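Local coordinates for protein adenylate isopentenyltransferase (Humulus lupulus, PDB 3A8T) that transfers an isopentenyl group from dimethylallyl diphosphate to ATP, ADP or AMP, a step in cytokinin biosynthesis, at residues Lys39-Val44 and Arg172-Phe177; Glu67-Asp72 and Lys121-Ile126; Asp114-Ala119 and Leu146-Phe151; Leu110-Phe115 and Asn140-Ala145. All blocks are in the same frame, centred on the assembly; numbering follows the deposited sequence.

All four contacts belong to the P-loop nucleotide-binding fold, in which helices flank a parallel sheet. Contact 1 joins two strands of that sheet, and contact 2 lays helix 112-128 against a third. Contacts 3 and 4 pack the same helix on helix 140-147, the centres of the two contacts 6 Å apart, and share Phe-115. Arg-172 of contact 1 reaches the end of helix 140-147 in contact 3, and Tyr-173 CE1 lies 3.7 Å from Val-123 CG1 of contact 2. Two of the contacts touch ATP: Asp-72 of contact 2 bonds the adenine and Ser-141 of contact 4 the beta-phosphate. The side chain of Val-44 in contact 1 stays about 13 Å from the nucleotide.

Contact 1 (Lys39-Val44 and Arg172-Phe177); sequences KEKLLV and RYDCCF
Val-44 and Phe-177 pair on adjacent parallel strands of the P-loop fold, 41-44 and 174-177, the first of which runs on toward the ATP-binding loop that starts at Gly-47. The two side chains lie side by side and point the same way, with Val-44 CB 3.7 Å from Phe-177 CD1. On the other face of the sheet Cys-176 carries SG anti to its backbone N (chi1 173°), and SG meets Leu-43 CD1 at 3.6 Å. Helix 140-147 covers the Val-44 face through Leu-147, while helix 315-338 covers the Leu-43 face with Val-333 and Ile-332. Between these faces the backbones are sewn together by alternating bonds: Val-44 N to Cys-176 O, Cys-176 N to Leu-42 O, Leu-42 N to Asp-174 O and Asp-174 N to Glu-40 O.

Toward the start of the strands Leu-42 CD2 packs against Tyr-173 CD2 at 3.9 Å. The tyrosine ring has Arg-172 CB over one face, and Glu-40 runs alongside it, its carboxylate turned only 18° from the ring plane and OE1 lying at the ring edge, 3.9 Å from CE1. At the polar edge Lys-41 and Asp-174 also run side by side, and Lys-41 NZ makes a salt bridge of 3.0 Å to Asp-174 OD2. That ammonium further bonds the carbonyl oxygens of Phe-336 and Glu-339, which ties the C-terminal helix and chain end to the sheet. A second donor reaches the same carboxylate oxygen: a water 2.8 Å from Asp-174 OD2, which also donates to Lys-39 O.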
# COMPACT_ATOMS: atom_id res chain seq x y z
N LYS A 39 27.46 -5.66 6.51
CA LYS A 39 26.06 -5.23 6.56
C LYS A 39 25.50 -4.53 5.32
O LYS A 39 25.85 -3.41 5.00
CB LYS A 39 25.88 -4.38 7.81
CG LYS A 39 24.52 -3.91 8.08
CD LYS A 39 24.49 -3.14 9.40
CE LYS A 39 24.82 -4.05 10.57
NZ LYS A 39 24.43 -3.46 11.90
N GLU A 40 24.64 -5.25 4.62
CA GLU A 40 23.99 -4.83 3.38
C GLU A 40 23.12 -3.60 3.43
O GLU A 40 22.34 -3.40 4.38
CB GLU A 40 23.18 -6.00 2.80
CG GLU A 40 24.05 -7.21 2.62
CD GLU A 40 23.28 -8.53 2.45
OE1 GLU A 40 22.24 -8.73 3.16
OE2 GLU A 40 23.76 -9.36 1.62
N LYS A 41 23.25 -2.81 2.35
CA LYS A 41 22.52 -1.58 2.14
C LYS A 41 21.12 -1.85 1.63
O LYS A 41 20.92 -2.67 0.71
CB LYS A 41 23.25 -0.67 1.18
CG LYS A 41 24.60 -0.13 1.71
CD LYS A 41 25.29 0.82 0.67
CE LYS A 41 26.54 1.58 1.25
NZ LYS A 41 26.16 2.69 2.20
N LEU A 42 20.17 -1.19 2.28
CA LEU A 42 18.79 -1.32 1.93
C LEU A 42 18.07 0.02 1.95
O LEU A 42 18.07 0.73 2.94
CB LEU A 42 18.09 -2.31 2.87
CG LEU A 42 16.56 -2.41 2.67
CD1 LEU A 42 16.17 -3.08 1.32
CD2 LEU A 42 15.99 -3.11 3.87
N LEU A 43 17.46 0.36 0.83
CA LEU A 43 16.72 1.59 0.76
C LEU A 43 15.30 1.28 1.22
O LEU A 43 14.73 0.27 0.80
CB LEU A 43 16.71 2.12 -0.66
CG LEU A 43 16.04 3.46 -0.94
CD1 LEU A 43 16.61 4.57 -0.01
CD2 LEU A 43 16.28 3.77 -2.42
N VAL A 44 14.76 2.12 2.09
CA VAL A 44 13.43 1.90 2.60
C VAL A 44 12.52 3.07 2.27
O VAL A 44 12.78 4.18 2.65
CB VAL A 44 13.48 1.67 4.13
CG1 VAL A 44 12.05 1.44 4.70
CG2 VAL A 44 14.42 0.50 4.42
N ARG A 172 19.38 -4.68 11.22
CA ARG A 172 20.02 -5.75 10.50
C ARG A 172 20.77 -5.20 9.31
O ARG A 172 21.82 -5.73 8.95
CB ARG A 172 18.92 -6.67 10.02
CG ARG A 172 19.25 -8.10 10.00
CD ARG A 172 17.95 -8.83 10.07
NE ARG A 172 18.01 -10.04 9.27
CZ ARG A 172 16.99 -10.52 8.59
NH1 ARG A 172 15.83 -9.89 8.62
NH2 ARG A 172 17.13 -11.63 7.89
N TYR A 173 20.25 -4.14 8.70
CA TYR A 173 20.90 -3.60 7.53
C TYR A 173 21.40 -2.18 7.70
O TYR A 173 21.23 -1.54 8.72
CB TYR A 173 19.92 -3.63 6.36
CG TYR A 173 19.27 -4.96 6.11
CD1 TYR A 173 19.97 -6.01 5.52
CD2 TYR A 173 17.96 -5.20 6.54
CE1 TYR A 173 19.37 -7.28 5.37
CE2 TYR A 173 17.37 -6.45 6.40
CZ TYR A 173 18.07 -7.48 5.82
OH TYR A 173 17.43 -8.68 5.65
N ASP A 174 22.03 -1.69 6.65
CA ASP A 174 22.51 -0.34 6.58
C ASP A 174 21.38 0.34 5.80
O ASP A 174 21.36 0.32 4.56
CB ASP A 174 23.80 -0.34 5.77
CG ASP A 174 24.35 1.04 5.57
OD1 ASP A 174 24.02 1.93 6.39
OD2 ASP A 174 25.14 1.21 4.61
N CYS A 175 20.45 0.95 6.52
CA CYS A 175 19.29 1.57 5.90
C CYS A 175 19.30 3.06 5.57
O CYS A 175 19.92 3.86 6.26
CB CYS A 175 18.07 1.35 6.80
SG CYS A 175 17.70 -0.30 7.20
N CYS A 176 18.58 3.41 4.51
CA CYS A 176 18.37 4.80 4.13
C CYS A 176 16.84 4.79 4.09
O CYS A 176 16.23 3.94 3.46
CB CYS A 176 18.94 5.12 2.74
SG CYS A 176 18.52 6.79 2.16
N PHE A 177 16.22 5.72 4.81
CA PHE A 177 14.78 5.78 4.91
C PHE A 177 14.24 7.00 4.22
O PHE A 177 14.52 8.09 4.64
CB PHE A 177 14.35 5.91 6.37
CG PHE A 177 14.74 4.77 7.24
CD1 PHE A 177 14.02 3.58 7.23
CD2 PHE A 177 15.82 4.89 8.13
CE1 PHE A 177 14.36 2.52 8.07
CE2 PHE A 177 16.17 3.83 8.98
CZ PHE A 177 15.44 2.65 8.95
O HOH W 1 26.89 -1.02 4.62

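Contact 2 (Glu67-Asp72 and Lys121-Ile126); sequences EVINSD and KAVSEI. With ATP (adenosine-5'-triphosphate), chain B.
Ile-69 holds CG1 anti to its carbonyl carbon (chi1 -59°) and CD1 extended beyond it (chi2 175°), and this methyl tip meets Ala-122, Val-123 and Ile-126, all on one side of helix 121-126. The closest touch is to Val-123 CG2, 3.5 Å from Ile-69 CD1, the two side chains crossing at about a right angle. Ile-126 approaches obliquely and brings its CD1 within 3.7 Å of the same methyl, while Ala-122 CB sits 3.9 Å from Ile-69 CD1. Two residues earlier on the strand, Glu-67 slides past Ile-126 in the opposite direction, its aliphatic CB and CG lying against CG1 and CG2 of the isoleucine. Its carboxylate is buried here, but OE1 accepts from His-98 NE2 and forms a salt bridge with Arg-129.

At the far end of the segment Asp-72 turns to the nucleotide. ATP N6 donates to Asp-72 OD2 at 3.3 Å in an almost straight bond (179°), while the backbone amides of Met-74 and Gln-75 hold OD1. N6 is the atom that receives the isopentenyl group. The helix runs antiparallel to the strand, with their axes 9.4 Å apart. Helix 112-128 links strands 97-98 and 132-136, which flank 66-70 in the sheet: a beta-alpha-beta crossover whose helix packs over the intervening strand, while the loop after that strand reaches the adenine.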
# COMPACT_ATOMS: atom_id res chain seq x y z
N GLU A 67 15.85 -3.13 -7.46
CA GLU A 67 14.77 -4.11 -7.53
C GLU A 67 13.95 -3.80 -6.28
O GLU A 67 14.48 -3.38 -5.23
CB GLU A 67 15.29 -5.59 -7.48
CG GLU A 67 16.42 -5.94 -8.52
CD GLU A 67 16.54 -7.47 -8.89
OE1 GLU A 67 15.72 -8.28 -8.39
OE2 GLU A 67 17.46 -7.87 -9.68
N VAL A 68 12.66 -4.03 -6.39
CA VAL A 68 11.73 -3.74 -5.33
C VAL A 68 11.21 -4.92 -4.55
O VAL A 68 10.89 -5.96 -5.11
CB VAL A 68 10.50 -2.91 -5.90
CG1 VAL A 68 9.38 -2.89 -4.91
CG2 VAL A 68 10.92 -1.48 -6.22
N ILE A 69 11.13 -4.73 -3.25
CA ILE A 69 10.55 -5.72 -2.33
C ILE A 69 9.34 -4.99 -1.77
O ILE A 69 9.46 -3.89 -1.25
CB ILE A 69 11.48 -6.05 -1.16
CG1 ILE A 69 12.81 -6.60 -1.70
CG2 ILE A 69 10.78 -7.01 -0.23
CD1 ILE A 69 13.91 -6.87 -0.67
N ASN A 70 8.17 -5.58 -1.95
CA ASN A 70 6.93 -5.01 -1.45
C ASN A 70 6.82 -5.28 0.04
O ASN A 70 7.02 -6.41 0.46
CB ASN A 70 5.75 -5.67 -2.12
CG ASN A 70 4.46 -5.38 -1.40
OD1 ASN A 70 3.79 -6.26 -0.91
ND2 ASN A 70 4.12 -4.13 -1.33
N SER A 71 6.49 -4.24 0.83
CA SER A 71 6.31 -4.35 2.29
C SER A 71 4.88 -4.05 2.74
O SER A 71 4.61 -3.88 3.92
CB SER A 71 7.26 -3.41 3.04
OG SER A 71 7.07 -2.08 2.64
N ASP A 72 3.96 -3.97 1.78
CA ASP A 72 2.55 -3.74 2.09
C ASP A 72 1.96 -5.16 2.34
O ASP A 72 2.04 -6.05 1.51
CB ASP A 72 1.92 -3.03 0.91
CG ASP A 72 0.45 -2.86 1.05
OD1 ASP A 72 -0.26 -3.87 1.19
OD2 ASP A 72 -0.01 -1.70 1.00
N LYS A 121 15.61 -12.95 2.43
CA LYS A 121 16.18 -13.75 1.35
C LYS A 121 16.34 -12.85 0.09
O LYS A 121 17.42 -12.80 -0.52
CB LYS A 121 15.26 -14.93 1.01
CG LYS A 121 15.31 -16.08 2.00
CD LYS A 121 14.11 -17.06 1.81
CE LYS A 121 13.79 -17.89 3.10
NZ LYS A 121 12.40 -18.55 3.09
N ALA A 122 15.26 -12.15 -0.26
CA ALA A 122 15.22 -11.25 -1.39
C ALA A 122 16.22 -10.13 -1.22
O ALA A 122 16.84 -9.71 -2.20
CB ALA A 122 13.81 -10.66 -1.57
N VAL A 123 16.40 -9.63 -0.01
CA VAL A 123 17.38 -8.55 0.14
C VAL A 123 18.75 -9.10 -0.25
O VAL A 123 19.51 -8.50 -0.99
CB VAL A 123 17.46 -8.05 1.57
CG1 VAL A 123 18.63 -7.21 1.77
CG2 VAL A 123 16.22 -7.27 1.90
N SER A 124 19.01 -10.29 0.23
CA SER A 124 20.26 -10.96 0.02
C SER A 124 20.51 -11.31 -1.46
O SER A 124 21.60 -11.19 -1.99
CB SER A 124 20.22 -12.19 0.91
OG SER A 124 21.51 -12.68 1.09
N GLU A 125 19.46 -11.72 -2.13
CA GLU A 125 19.55 -12.07 -3.52
C GLU A 125 19.80 -10.90 -4.46
O GLU A 125 20.57 -11.04 -5.40
CB GLU A 125 18.27 -12.80 -3.92
CG GLU A 125 18.27 -14.23 -3.40
CD GLU A 125 16.89 -14.75 -3.09
OE1 GLU A 125 16.82 -15.83 -2.46
OE2 GLU A 125 15.89 -14.09 -3.46
N ILE A 126 19.14 -9.77 -4.18
CA ILE A 126 19.25 -8.58 -4.99
C ILE A 126 20.64 -8.00 -4.93
O ILE A 126 21.19 -7.60 -5.94
CB ILE A 126 18.20 -7.47 -4.51
CG1 ILE A 126 16.78 -7.97 -4.73
CG2 ILE A 126 18.46 -6.17 -5.19
CD1 ILE A 126 15.79 -7.33 -3.85
PG ATP B . -1.72 -3.47 11.90
O1G ATP B . -0.71 -4.46 12.41
O2G ATP B . -3.04 -4.32 11.46
O3G ATP B . -2.14 -2.44 13.07
PB ATP B . 0.26 -3.01 10.03
O1B ATP B . 1.35 -2.26 10.58
O2B ATP B . 0.49 -4.51 10.34
O3B ATP B . -1.14 -2.54 10.65
PA ATP B . -0.78 -1.80 7.71
O1A ATP B . -0.98 -0.53 8.40
O2A ATP B . -0.17 -1.44 6.24
O3A ATP B . 0.30 -2.83 8.42
O5' ATP B . -2.18 -2.55 7.37
C5' ATP B . -3.11 -2.51 8.42
C4' ATP B . -4.47 -2.74 7.80
O4' ATP B . -4.72 -1.71 6.83
C3' ATP B . -4.61 -4.06 7.00
O3' ATP B . -4.99 -5.13 7.86
C2' ATP B . -5.68 -3.70 5.95
O2' ATP B . -6.95 -3.88 6.48
C1' ATP B . -5.44 -2.24 5.65
N9 ATP B . -4.63 -2.08 4.42
C8 ATP B . -3.24 -1.89 4.35
N7 ATP B . -2.83 -1.90 3.10
C5 ATP B . -3.91 -2.08 2.28
C6 ATP B . -4.13 -2.19 0.85
N6 ATP B . -3.10 -2.11 -0.06
N1 ATP B . -5.39 -2.37 0.41
C2 ATP B . -6.41 -2.45 1.26
N3 ATP B . -6.26 -2.36 2.58
C4 ATP B . -5.07 -2.19 3.13

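Contact 3 (Asp114-Ala119 and Leu146-Phe151); sequences DFRSLA and LLVDRF
Arg-116 leaves helix 114-119 with CG anti to its backbone N (chi1 166°) and stays extended through to NE, stretching from CB across to segment 146-151. CD is the first atom to touch it, 3.6 Å from Phe-151 CB. NE follows at 3.7 Å from the same Phe-151 CB, which lies over one face of the guanidinium; the phenyl ring is turned only 18° from the guanidinium plane, although the two side chains run past each other in opposite directions. At the tip both terminal nitrogens grip one atom: NH1 lies 3.1 Å and NH2 3.3 Å from Val-148 O, which sits nearly in the guanidinium plane. NH1 also bonds Ala-145 O. The arginine thus ties together carbonyls at the C-terminal end of helix 140-147, where its positive charge would suit the helix dipole.

Beside this polar grip the helices pack through carbon. Leu-146 CD1 lies 3.8 Å from Ala-119 CB, and Leu-146 CB reaches Phe-115 CE2 at 3.9 Å. Ala-119 CB also rests over one face of the Phe-115 ring, toward its rim. A second arginine, Arg-172, bonds Leu-146 O and brings its NH1 close to that of Arg-116, so like charges gather at this helix end. Helices 112-128 and 140-147 lie side by side over one face of the sheet: Leu-146 packs on helix 112-128, and Leu-147 turns to strands 41-46 and 174-181.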
# COMPACT_ATOMS: atom_id res chain seq x y z
N ASP A 114 6.97 -14.72 8.72
CA ASP A 114 7.06 -15.32 7.39
C ASP A 114 7.71 -14.28 6.49
O ASP A 114 8.60 -14.61 5.66
CB ASP A 114 5.67 -15.62 6.83
CG ASP A 114 4.88 -16.63 7.67
OD1 ASP A 114 5.54 -17.53 8.21
OD2 ASP A 114 3.61 -16.53 7.77
N PHE A 115 7.27 -13.04 6.64
CA PHE A 115 7.78 -11.94 5.84
C PHE A 115 9.28 -11.69 6.02
O PHE A 115 10.01 -11.51 5.05
CB PHE A 115 7.02 -10.66 6.17
CG PHE A 115 7.45 -9.50 5.32
CD1 PHE A 115 7.16 -9.48 3.95
CD2 PHE A 115 8.22 -8.48 5.85
CE1 PHE A 115 7.63 -8.47 3.14
CE2 PHE A 115 8.70 -7.48 5.07
CZ PHE A 115 8.42 -7.45 3.71
N ARG A 116 9.71 -11.63 7.27
CA ARG A 116 11.12 -11.43 7.61
C ARG A 116 11.96 -12.48 6.87
O ARG A 116 12.99 -12.16 6.27
CB ARG A 116 11.32 -11.55 9.13
CG ARG A 116 12.75 -11.70 9.60
CD ARG A 116 12.82 -11.81 11.12
NE ARG A 116 14.22 -11.74 11.57
CZ ARG A 116 14.94 -10.62 11.75
NH1 ARG A 116 14.42 -9.41 11.55
NH2 ARG A 116 16.22 -10.73 12.09
N SER A 117 11.49 -13.71 6.88
CA SER A 117 12.21 -14.77 6.23
C SER A 117 12.28 -14.60 4.69
O SER A 117 13.37 -14.57 4.08
CB SER A 117 11.56 -16.08 6.60
OG SER A 117 11.86 -17.04 5.65
N LEU A 118 11.10 -14.52 4.07
CA LEU A 118 10.98 -14.33 2.63
C LEU A 118 11.73 -13.09 2.12
O LEU A 118 12.49 -13.19 1.18
CB LEU A 118 9.51 -14.21 2.20
CG LEU A 118 8.72 -15.51 2.23
CD1 LEU A 118 7.30 -15.35 1.69
CD2 LEU A 118 9.48 -16.50 1.43
N ALA A 119 11.53 -11.95 2.78
CA ALA A 119 12.17 -10.68 2.37
C ALA A 119 13.68 -10.54 2.66
O ALA A 119 14.41 -9.88 1.92
CB ALA A 119 11.41 -9.56 2.98
N LEU A 146 11.18 -7.21 9.50
CA LEU A 146 12.28 -7.44 8.61
C LEU A 146 13.58 -6.77 8.99
O LEU A 146 14.62 -7.41 8.92
CB LEU A 146 11.93 -7.01 7.18
CG LEU A 146 13.12 -7.00 6.21
CD1 LEU A 146 13.53 -8.44 5.88
CD2 LEU A 146 12.75 -6.29 4.95
N LEU A 147 13.53 -5.51 9.41
CA LEU A 147 14.72 -4.73 9.72
C LEU A 147 15.45 -4.94 11.04
O LEU A 147 16.66 -4.75 11.08
CB LEU A 147 14.41 -3.23 9.55
CG LEU A 147 13.99 -2.73 8.15
CD1 LEU A 147 13.97 -1.21 8.16
CD2 LEU A 147 14.95 -3.22 7.10
N VAL A 148 14.76 -5.32 12.12
CA VAL A 148 15.49 -5.50 13.38
C VAL A 148 16.56 -6.63 13.43
O VAL A 148 16.60 -7.54 12.61
CB VAL A 148 14.54 -5.71 14.64
CG1 VAL A 148 13.70 -4.45 14.91
CG2 VAL A 148 13.68 -6.93 14.45
N ASP A 149 17.43 -6.51 14.41
CA ASP A 149 18.48 -7.46 14.62
C ASP A 149 17.96 -8.78 15.19
O ASP A 149 18.36 -9.85 14.78
CB ASP A 149 19.52 -6.87 15.55
CG ASP A 149 20.89 -6.96 14.98
OD1 ASP A 149 21.21 -8.07 14.46
OD2 ASP A 149 21.63 -5.94 15.05
N ARG A 150 17.07 -8.68 16.16
CA ARG A 150 16.48 -9.88 16.72
C ARG A 150 14.98 -9.66 16.67
O ARG A 150 14.45 -8.70 17.22
CB ARG A 150 16.95 -10.14 18.17
CG ARG A 150 18.36 -10.72 18.29
CD ARG A 150 18.43 -11.81 19.38
NE ARG A 150 17.61 -12.98 19.00
CZ ARG A 150 17.95 -14.26 19.20
NH1 ARG A 150 19.11 -14.57 19.78
NH2 ARG A 150 17.13 -15.23 18.80
N PHE A 151 14.28 -10.55 16.00
CA PHE A 151 12.86 -10.35 15.90
C PHE A 151 12.12 -10.94 17.08
O PHE A 151 12.35 -12.09 17.44
CB PHE A 151 12.31 -10.91 14.59
CG PHE A 151 10.85 -10.60 14.39
CD1 PHE A 151 10.36 -9.33 14.63
CD2 PHE A 151 9.95 -11.60 14.04
CE1 PHE A 151 9.01 -9.06 14.54
CE2 PHE A 151 8.60 -11.34 13.96
CZ PHE A 151 8.13 -10.07 14.21

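Contact 4 (Leu110-Phe115 and Asn140-Ala145); sequences LTPADF and NSFIHA. With ATP (adenosine-5'-triphosphate), chain B.
The rings of Phe-142 and Phe-115 form an offset stack, their planes 12° apart and their centroids separated by 4.4 Å, although the side chains cross obliquely. The slip sets Phe-115 CB over the centre of the Phe-142 ring, 3.8 Å from its centroid, and puts Phe-142 CD2 over the face of the Phe-115 ring, toward the rim. Pro-112 meets Phe-142 at about a right angle, its CG 3.8 Å from CE1, and Leu-110 O lies in the plane of that ring at its edge, 3.2 Å from CZ. Farther along helix 140-147 Ala-145 CB packs against Pro-112 CB at 4.0 Å. At the start of helix 112-115 Thr-111 N donates to Asp-114 OD2, one half of a capping box; the place of Thr-111 OG1, which makes the other half, is less sure.

No hydrogen bond joins the two segments, which meet mainly through aromatic and aliphatic carbon, with backbone carbonyl oxygens touching carbon at the margins. The polar work falls to the neighbour of Phe-142: Ser-141 OG donates to ATP O2B at 2.7 Å, and Ser-141 N to ATP O1B at 3.2 Å. With the beta-phosphate at the N-terminal end of helix 140-147, the helix dipole would probably add to its binding.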
# COMPACT_ATOMS: atom_id res chain seq x y z
N LEU A 110 0.11 -14.25 5.89
CA LEU A 110 1.56 -14.26 5.77
C LEU A 110 1.93 -13.51 7.01
O LEU A 110 1.78 -12.31 7.05
CB LEU A 110 2.06 -13.42 4.59
CG LEU A 110 3.60 -13.54 4.55
CD1 LEU A 110 3.92 -14.97 4.10
CD2 LEU A 110 4.27 -12.52 3.64
N THR A 111 2.42 -14.21 8.02
CA THR A 111 2.79 -13.53 9.25
C THR A 111 4.03 -12.67 9.07
O THR A 111 4.76 -12.83 8.12
CB THR A 111 3.14 -14.51 10.34
OG1 THR A 111 4.41 -15.13 10.00
CG2 THR A 111 1.99 -15.57 10.52
N PRO A 112 4.26 -11.74 10.00
CA PRO A 112 5.41 -10.84 9.98
C PRO A 112 6.72 -11.63 10.05
O PRO A 112 7.77 -11.19 9.55
CB PRO A 112 5.19 -9.98 11.20
CG PRO A 112 3.69 -9.98 11.29
CD PRO A 112 3.33 -11.37 11.06
N ALA A 113 6.64 -12.80 10.67
CA ALA A 113 7.82 -13.67 10.76
C ALA A 113 8.06 -14.34 9.41
O ALA A 113 9.19 -14.52 9.00
CB ALA A 113 7.62 -14.69 11.84
N ASP A 114 6.97 -14.72 8.72
CA ASP A 114 7.06 -15.32 7.39
C ASP A 114 7.71 -14.28 6.49
O ASP A 114 8.60 -14.61 5.66
CB ASP A 114 5.67 -15.62 6.83
CG ASP A 114 4.88 -16.63 7.67
OD1 ASP A 114 5.54 -17.53 8.21
OD2 ASP A 114 3.61 -16.53 7.77
N PHE A 115 7.27 -13.04 6.64
CA PHE A 115 7.78 -11.94 5.84
C PHE A 115 9.28 -11.69 6.02
O PHE A 115 10.01 -11.51 5.05
CB PHE A 115 7.02 -10.66 6.17
CG PHE A 115 7.45 -9.50 5.32
CD1 PHE A 115 7.16 -9.48 3.95
CD2 PHE A 115 8.22 -8.48 5.85
CE1 PHE A 115 7.63 -8.47 3.14
CE2 PHE A 115 8.70 -7.48 5.07
CZ PHE A 115 8.42 -7.45 3.71
N ASN A 140 4.07 -1.08 8.72
CA ASN A 140 5.14 -0.86 9.67
C ASN A 140 5.45 -2.14 10.44
O ASN A 140 6.57 -2.34 10.84
CB ASN A 140 4.81 0.38 10.51
CG ASN A 140 4.79 1.69 9.63
OD1 ASN A 140 5.80 2.07 9.01
ND2 ASN A 140 3.62 2.37 9.57
N SER A 141 4.48 -3.03 10.57
CA SER A 141 4.74 -4.30 11.23
C SER A 141 5.66 -5.19 10.36
O SER A 141 6.46 -5.98 10.89
CB SER A 141 3.44 -5.05 11.53
OG SER A 141 2.91 -5.73 10.38
N PHE A 142 5.55 -5.09 9.04
CA PHE A 142 6.40 -5.87 8.15
C PHE A 142 7.75 -5.21 8.03
O PHE A 142 8.77 -5.89 8.03
CB PHE A 142 5.77 -6.04 6.75
CG PHE A 142 4.85 -7.26 6.61
CD1 PHE A 142 4.35 -7.91 7.74
CD2 PHE A 142 4.51 -7.76 5.36
CE1 PHE A 142 3.52 -9.04 7.61
CE2 PHE A 142 3.68 -8.88 5.25
CZ PHE A 142 3.20 -9.51 6.37
N ILE A 143 7.77 -3.89 7.93
CA ILE A 143 9.03 -3.20 7.84
C ILE A 143 9.88 -3.48 9.09
O ILE A 143 11.07 -3.78 9.00
CB ILE A 143 8.83 -1.70 7.71
CG1 ILE A 143 8.16 -1.36 6.37
CG2 ILE A 143 10.15 -1.00 7.81
CD1 ILE A 143 7.45 0.04 6.33
N HIS A 144 9.28 -3.37 10.26
CA HIS A 144 9.99 -3.62 11.53
C HIS A 144 10.45 -5.07 11.69
O HIS A 144 11.60 -5.33 12.02
CB HIS A 144 9.11 -3.17 12.72
CG HIS A 144 9.38 -3.90 13.99
ND1 HIS A 144 8.80 -5.14 14.27
CD2 HIS A 144 10.17 -3.62 15.05
CE1 HIS A 144 9.23 -5.58 15.44
NE2 HIS A 144 10.06 -4.67 15.93
N ALA A 145 9.56 -6.03 11.46
CA ALA A 145 9.93 -7.42 11.58
C ALA A 145 11.17 -7.71 10.74
O ALA A 145 12.11 -8.36 11.20
CB ALA A 145 8.79 -8.32 11.11
PG ATP B . -1.72 -3.47 11.90
O1G ATP B . -0.71 -4.46 12.41
O2G ATP B . -3.04 -4.32 11.46
O3G ATP B . -2.14 -2.44 13.07
PB ATP B . 0.26 -3.01 10.03
O1B ATP B . 1.35 -2.26 10.58
O2B ATP B . 0.49 -4.51 10.34
O3B ATP B . -1.14 -2.54 10.65
PA ATP B . -0.78 -1.80 7.71
O1A ATP B . -0.98 -0.53 8.40
O2A ATP B . -0.17 -1.44 6.24
O3A ATP B . 0.30 -2.83 8.42
O5' ATP B . -2.18 -2.55 7.37
C5' ATP B . -3.11 -2.51 8.42
C4' ATP B . -4.47 -2.74 7.80
O4' ATP B . -4.72 -1.71 6.83
C3' ATP B . -4.61 -4.06 7.00
O3' ATP B . -4.99 -5.13 7.86
C2' ATP B . -5.68 -3.70 5.95
O2' ATP B . -6.95 -3.88 6.48
C1' ATP B . -5.44 -2.24 5.65
N9 ATP B . -4.63 -2.08 4.42
C8 ATP B . -3.24 -1.89 4.35
N7 ATP B . -2.83 -1.90 3.10
C5 ATP B . -3.91 -2.08 2.28
C6 ATP B . -4.13 -2.19 0.85
N6 ATP B . -3.10 -2.11 -0.06
N1 ATP B . -5.39 -2.37 0.41
C2 ATP B . -6.41 -2.45 1.26
N3 ATP B . -6.26 -2.36 2.58
C4 ATP B . -5.07 -2.19 3.13